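Local coordinates for uncharacterized protein (Parabacteroides merdae ATCC 43184, PDB 4OPW), which is of unknown function but, as a putative adhesin with an auto-transporter head domain, probably takes part in cell attachment, at residues N113-C118 and N134-A139; S154-G159 and S174-G179. One frame throughout, in Å; residues are numbered along the deposited sequence.

Contact 1: N113-C118 and N134-A139; sequences NANSNC and NVSGSA
Segments 113-118 and 134-139 run parallel and in register, Asn113 beside Asn134 and Ala114 beside Val135, before each segment turns through a type I' beta turn, Asn115 to Cys118 and Ser136 to Ala139, as expected of adjacent coils of a parallel beta-helix. Ala114 N gives an almost straight bond to Asn134 O (2.8 Å, 174°), and Ser136 N answers to Ala114 O, nearly along its C=O axis. In the stacked turns Asn117 N reaches Gly137 O at 2.9 Å from above the carbonyl plane, and Gly137 CA, at positive phi, lies 4.3 Å from Ser116 CA. Asn115 CG stands anti to the carbonyl carbon (chi1 -52°) and ND2 extends to Ser136 OG at 2.7 Å, 22° out of the amide plane. That hydroxyl, in the crowded position between its own N and carbonyl carbon, also meets a water held by Ser116 N. On the face of Ala114 and Val135 the packing is apolar: Ala114 CB lies 3.9 Å from Ala139 CB and 4.1 Å from Val135 CG2. Met141 of strand 139-147 packs against both there, while strand 90-94 continues the sheet through backbone hydrogen bonds of Asn113 with Val91 and Ala93.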
loop_
_atom_site.group_PDB
_atom_site.type_symbol
_atom_site.label_atom_id
_atom_site.label_comp_id
_atom_site.label_asym_id
_atom_site.label_seq_id
_atom_site.Cartn_x
_atom_site.Cartn_y
_atom_site.Cartn_z
ATOM N N ASN A 113 1.903 1.188 4.507
ATOM C CA ASN A 113 2.241 -0.090 5.130
ATOM C C ASN A 113 1.053 -1.020 4.951
ATOM O O ASN A 113 -0.011 -0.756 5.519
ATOM C CB ASN A 113 2.603 0.087 6.613
ATOM C CG ASN A 113 3.812 0.961 6.879
ATOM O OD1 ASN A 113 4.666 1.192 6.013
ATOM N ND2 ASN A 113 3.928 1.450 8.108
ATOM N N ALA A 114 1.212 -2.070 4.127
ATOM C CA ALA A 114 0.145 -3.004 3.803
ATOM C C ALA A 114 0.510 -4.345 4.404
ATOM O O ALA A 114 1.574 -4.906 4.096
ATOM C CB ALA A 114 -0.034 -3.090 2.279
ATOM N N ASN A 115 -0.333 -4.815 5.328
ATOM C CA ASN A 115 -0.070 -6.057 6.041
ATOM C C ASN A 115 -1.188 -7.057 5.898
ATOM O O ASN A 115 -2.246 -6.746 5.343
ATOM C CB ASN A 115 0.130 -5.738 7.530
ATOM C CG ASN A 115 1.156 -4.661 7.808
ATOM O OD1 ASN A 115 0.857 -3.624 8.425
ATOM N ND2 ASN A 115 2.364 -4.861 7.317
ATOM N N SER A 116 -0.941 -8.275 6.417
ATOM C CA SER A 116 -1.891 -9.368 6.549
ATOM C C SER A 116 -2.987 -9.369 5.460
ATOM O O SER A 116 -4.153 -9.032 5.722
ATOM C CB SER A 116 -2.518 -9.345 7.943
ATOM O OG SER A 116 -2.919 -8.038 8.341
ATOM N N ASN A 117 -2.585 -9.734 4.224
ATOM C CA ASN A 117 -3.438 -10.000 3.055
ATOM C C ASN A 117 -4.219 -8.827 2.471
ATOM O O ASN A 117 -5.065 -9.050 1.586
ATOM C CB ASN A 117 -4.455 -11.117 3.383
ATOM C CG ASN A 117 -3.784 -12.349 3.905
ATOM O OD1 ASN A 117 -3.280 -13.157 3.125
ATOM N ND2 ASN A 117 -3.688 -12.447 5.212
ATOM N N CYS A 118 -3.893 -7.592 2.867
ATOM C CA CYS A 118 -4.551 -6.412 2.316
ATOM C C CYS A 118 -4.282 -6.264 0.822
ATOM O O CYS A 118 -3.357 -6.884 0.283
ATOM C CB CYS A 118 -4.090 -5.166 3.052
ATOM S SG CYS A 118 -4.956 -4.892 4.597
ATOM N N ASN A 134 5.650 -0.442 1.858
ATOM C CA ASN A 134 6.019 -1.604 2.659
ATOM C C ASN A 134 4.922 -2.626 2.639
ATOM O O ASN A 134 3.753 -2.296 2.885
ATOM C CB ASN A 134 6.304 -1.173 4.107
ATOM C CG ASN A 134 7.347 -0.081 4.194
ATOM O OD1 ASN A 134 8.532 -0.370 4.238
ATOM N ND2 ASN A 134 6.921 1.195 4.122
ATOM N N VAL A 135 5.285 -3.875 2.313
ATOM C CA VAL A 135 4.321 -4.964 2.277
ATOM C C VAL A 135 4.805 -6.103 3.177
ATOM O O VAL A 135 6.012 -6.399 3.222
ATOM C CB VAL A 135 4.084 -5.432 0.806
ATOM C CG1 VAL A 135 3.616 -6.891 0.737
ATOM C CG2 VAL A 135 3.083 -4.507 0.087
ATOM N N SER A 136 3.856 -6.766 3.859
ATOM C CA SER A 136 4.163 -7.981 4.623
ATOM C C SER A 136 2.901 -8.833 4.710
ATOM O O SER A 136 1.839 -8.384 4.272
ATOM C CB SER A 136 4.712 -7.644 6.008
ATOM O OG SER A 136 3.701 -7.171 6.878
ATOM N N GLY A 137 3.038 -10.064 5.207
ATOM C CA GLY A 137 1.912 -10.978 5.424
ATOM C C GLY A 137 1.050 -11.222 4.211
ATOM O O GLY A 137 -0.176 -11.274 4.322
ATOM N N SER A 138 1.692 -11.390 3.034
ATOM C CA SER A 138 1.054 -11.707 1.753
ATOM C C SER A 138 0.101 -10.623 1.275
ATOM O O SER A 138 -0.769 -10.911 0.437
ATOM C CB SER A 138 0.337 -13.062 1.793
ATOM O OG SER A 138 1.212 -14.106 2.185
ATOM N N ALA A 139 0.294 -9.370 1.741
ATOM C CA ALA A 139 -0.465 -8.248 1.216
ATOM C C ALA A 139 0.016 -7.939 -0.218
ATOM O O ALA A 139 1.073 -8.422 -0.649
ATOM C CB ALA A 139 -0.318 -7.014 2.126
HETATM O O HOH W 1 1.477 -8.738 8.135
HETATM O O HOH W 2 -3.222 -12.392 0.421
HETATM O O HOH W 3 -1.346 -13.340 6.045
#

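Contact 2: S154-G159 and S174-G179; sequences SINGSG and SITTDG
Equivalent strands of successive turns of a right-handed parallel beta-helix, the fold expected for this pectate-lyase-like clan, meet where 154-159 lies against 174-179; the axes of strands 154-156 and 174-177 are 4° from parallel and 4.7 Å apart at closest. Three backbone hydrogen bonds of nearly equal length alternate between the strands: Ile155 N to Ser174 O, Thr176 N to Ile155 O and Gly157 N to Thr176 O. The last two donors lie in the plane of the accepting carbonyl, whereas Ile155 N sits 26° above that of Ser174. Apolar packing falls on the isoleucine face. Ile155 CG2, anti to its backbone N, is directed at the bend of 174-179 and stands 3.6 Å from Asp178 O and 3.9 Å from Gly179 CA, where the backbone is extended with positive phi. Ile181 of strand 180-183 packs against Ile155 and Ile175. Polar side chains line the other face, where Asn156 and Thr176 run side by side and the amide OD1 of Asn156 touches Thr176 CB at 3.4 Å. Water joins the rows: one molecule bridges Ser154 OG and Ser174 OG, and another donates to Ile155 O while meeting Thr176 OG1. At the bend, Asp178 CG is anti to its backbone N, and Asp178 OD1 receives Gly179 N at 2.8 Å from 42° above the carboxylate plane.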
loop_
_atom_site.group_PDB
_atom_site.type_symbol
_atom_site.label_atom_id
_atom_site.label_comp_id
_atom_site.label_asym_id
_atom_site.label_seq_id
_atom_site.Cartn_x
_atom_site.Cartn_y
_atom_site.Cartn_z
ATOM N N SER A 154 9.736 -2.132 -0.001
ATOM C CA SER A 154 10.173 -3.261 0.802
ATOM C C SER A 154 9.087 -4.291 1.007
ATOM O O SER A 154 7.914 -3.945 1.232
ATOM C CB SER A 154 10.666 -2.780 2.159
ATOM O OG SER A 154 11.546 -1.671 2.019
ATOM N N ILE A 155 9.486 -5.574 0.888
ATOM C CA ILE A 155 8.600 -6.714 1.164
ATOM C C ILE A 155 9.253 -7.560 2.246
ATOM O O ILE A 155 10.437 -7.854 2.128
ATOM C CB ILE A 155 8.273 -7.558 -0.095
ATOM C CG1 ILE A 155 7.615 -6.684 -1.201
ATOM C CG2 ILE A 155 7.349 -8.770 0.299
ATOM C CD1 ILE A 155 7.353 -7.417 -2.481
ATOM N N ASN A 156 8.479 -7.984 3.285
ATOM C CA ASN A 156 8.964 -8.860 4.350
ATOM C C ASN A 156 8.031 -10.041 4.522
ATOM O O ASN A 156 6.816 -9.855 4.586
ATOM C CB ASN A 156 9.102 -8.111 5.670
ATOM C CG ASN A 156 10.393 -7.388 5.764
ATOM O OD1 ASN A 156 11.417 -7.966 6.124
ATOM N ND2 ASN A 156 10.377 -6.117 5.405
ATOM N N GLY A 157 8.596 -11.248 4.519
ATOM C CA GLY A 157 7.838 -12.490 4.668
ATOM C C GLY A 157 7.254 -12.985 3.363
ATOM O O GLY A 157 7.637 -14.042 2.861
ATOM N N SER A 158 6.332 -12.204 2.787
ATOM C CA SER A 158 5.662 -12.524 1.524
ATOM C C SER A 158 4.807 -11.357 1.107
ATOM O O SER A 158 4.431 -10.536 1.938
ATOM C CB SER A 158 4.784 -13.772 1.677
ATOM O OG SER A 158 3.820 -13.543 2.704
ATOM N N GLY A 159 4.423 -11.368 -0.152
ATOM C CA GLY A 159 3.562 -10.340 -0.717
ATOM C C GLY A 159 4.113 -9.783 -2.009
ATOM O O GLY A 159 5.187 -10.199 -2.456
ATOM N N SER A 174 13.806 -3.832 -1.716
ATOM C CA SER A 174 14.260 -4.888 -0.817
ATOM C C SER A 174 13.205 -5.971 -0.653
ATOM O O SER A 174 12.014 -5.671 -0.589
ATOM C CB SER A 174 14.634 -4.321 0.553
ATOM O OG SER A 174 15.702 -3.392 0.487
ATOM N N ILE A 175 13.654 -7.242 -0.639
ATOM C CA ILE A 175 12.804 -8.427 -0.419
ATOM C C ILE A 175 13.491 -9.253 0.658
ATOM O O ILE A 175 14.677 -9.582 0.503
ATOM C CB ILE A 175 12.471 -9.280 -1.688
ATOM C CG1 ILE A 175 11.654 -8.467 -2.734
ATOM C CG2 ILE A 175 11.704 -10.592 -1.308
ATOM C CD1 ILE A 175 11.762 -8.977 -4.143
ATOM N N THR A 176 12.749 -9.624 1.727
ATOM C CA THR A 176 13.305 -10.442 2.809
ATOM C C THR A 176 12.364 -11.619 3.025
ATOM O O THR A 176 11.157 -11.410 3.119
ATOM C CB THR A 176 13.528 -9.596 4.086
ATOM O OG1 THR A 176 14.343 -8.463 3.759
ATOM C CG2 THR A 176 14.201 -10.396 5.197
ATOM N N THR A 177 12.928 -12.860 3.041
ATOM C CA THR A 177 12.261 -14.181 3.165
ATOM C C THR A 177 11.657 -14.566 1.811
ATOM O O THR A 177 12.029 -15.589 1.260
ATOM C CB THR A 177 11.214 -14.263 4.316
ATOM O OG1 THR A 177 11.812 -13.833 5.544
ATOM C CG2 THR A 177 10.609 -15.668 4.468
ATOM N N ASP A 178 10.697 -13.779 1.306
ATOM C CA ASP A 178 10.040 -14.028 0.009
ATOM C C ASP A 178 9.211 -12.836 -0.396
ATOM O O ASP A 178 8.943 -11.980 0.426
ATOM C CB ASP A 178 9.140 -15.281 0.079
ATOM C CG ASP A 178 8.849 -15.932 -1.271
ATOM O OD1 ASP A 178 9.389 -15.455 -2.298
ATOM O OD2 ASP A 178 8.131 -16.945 -1.291
ATOM N N GLY A 179 8.818 -12.783 -1.660
ATOM C CA GLY A 179 8.030 -11.686 -2.198
ATOM C C GLY A 179 8.372 -11.372 -3.638
ATOM O O GLY A 179 9.375 -11.866 -4.168
HETATM O O HOH W 4 13.831 -0.928 0.457
HETATM O O HOH W 5 12.873 -6.386 2.836
HETATM O O HOH W 6 11.143 -11.322 6.543
#

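Contacts 1 and 2 belong to parallel strands of the same sheet and follow each other along the chain, their centres about 10 Å apart; strands 130-136 and 150-156 are neighbours, so Val135 N probably bonds to Ser154 O between them. Both are partly buried, with apolar side chains inward and polar ones outward, but contact 1 lies nearer the chain's centre, about 8 Å against 14 Å. The inward layer changes from alanine and valine to isoleucine. Contact 1 has a direct side-chain hydrogen bond near its turns, besides bridging waters; in contact 2 none crosses, and water bridges the serine hydroxyls. Val135 CG1, on its strand, packs on Gly159 CA, and at the bends Ser138 OG probably bonds Ser158 OG.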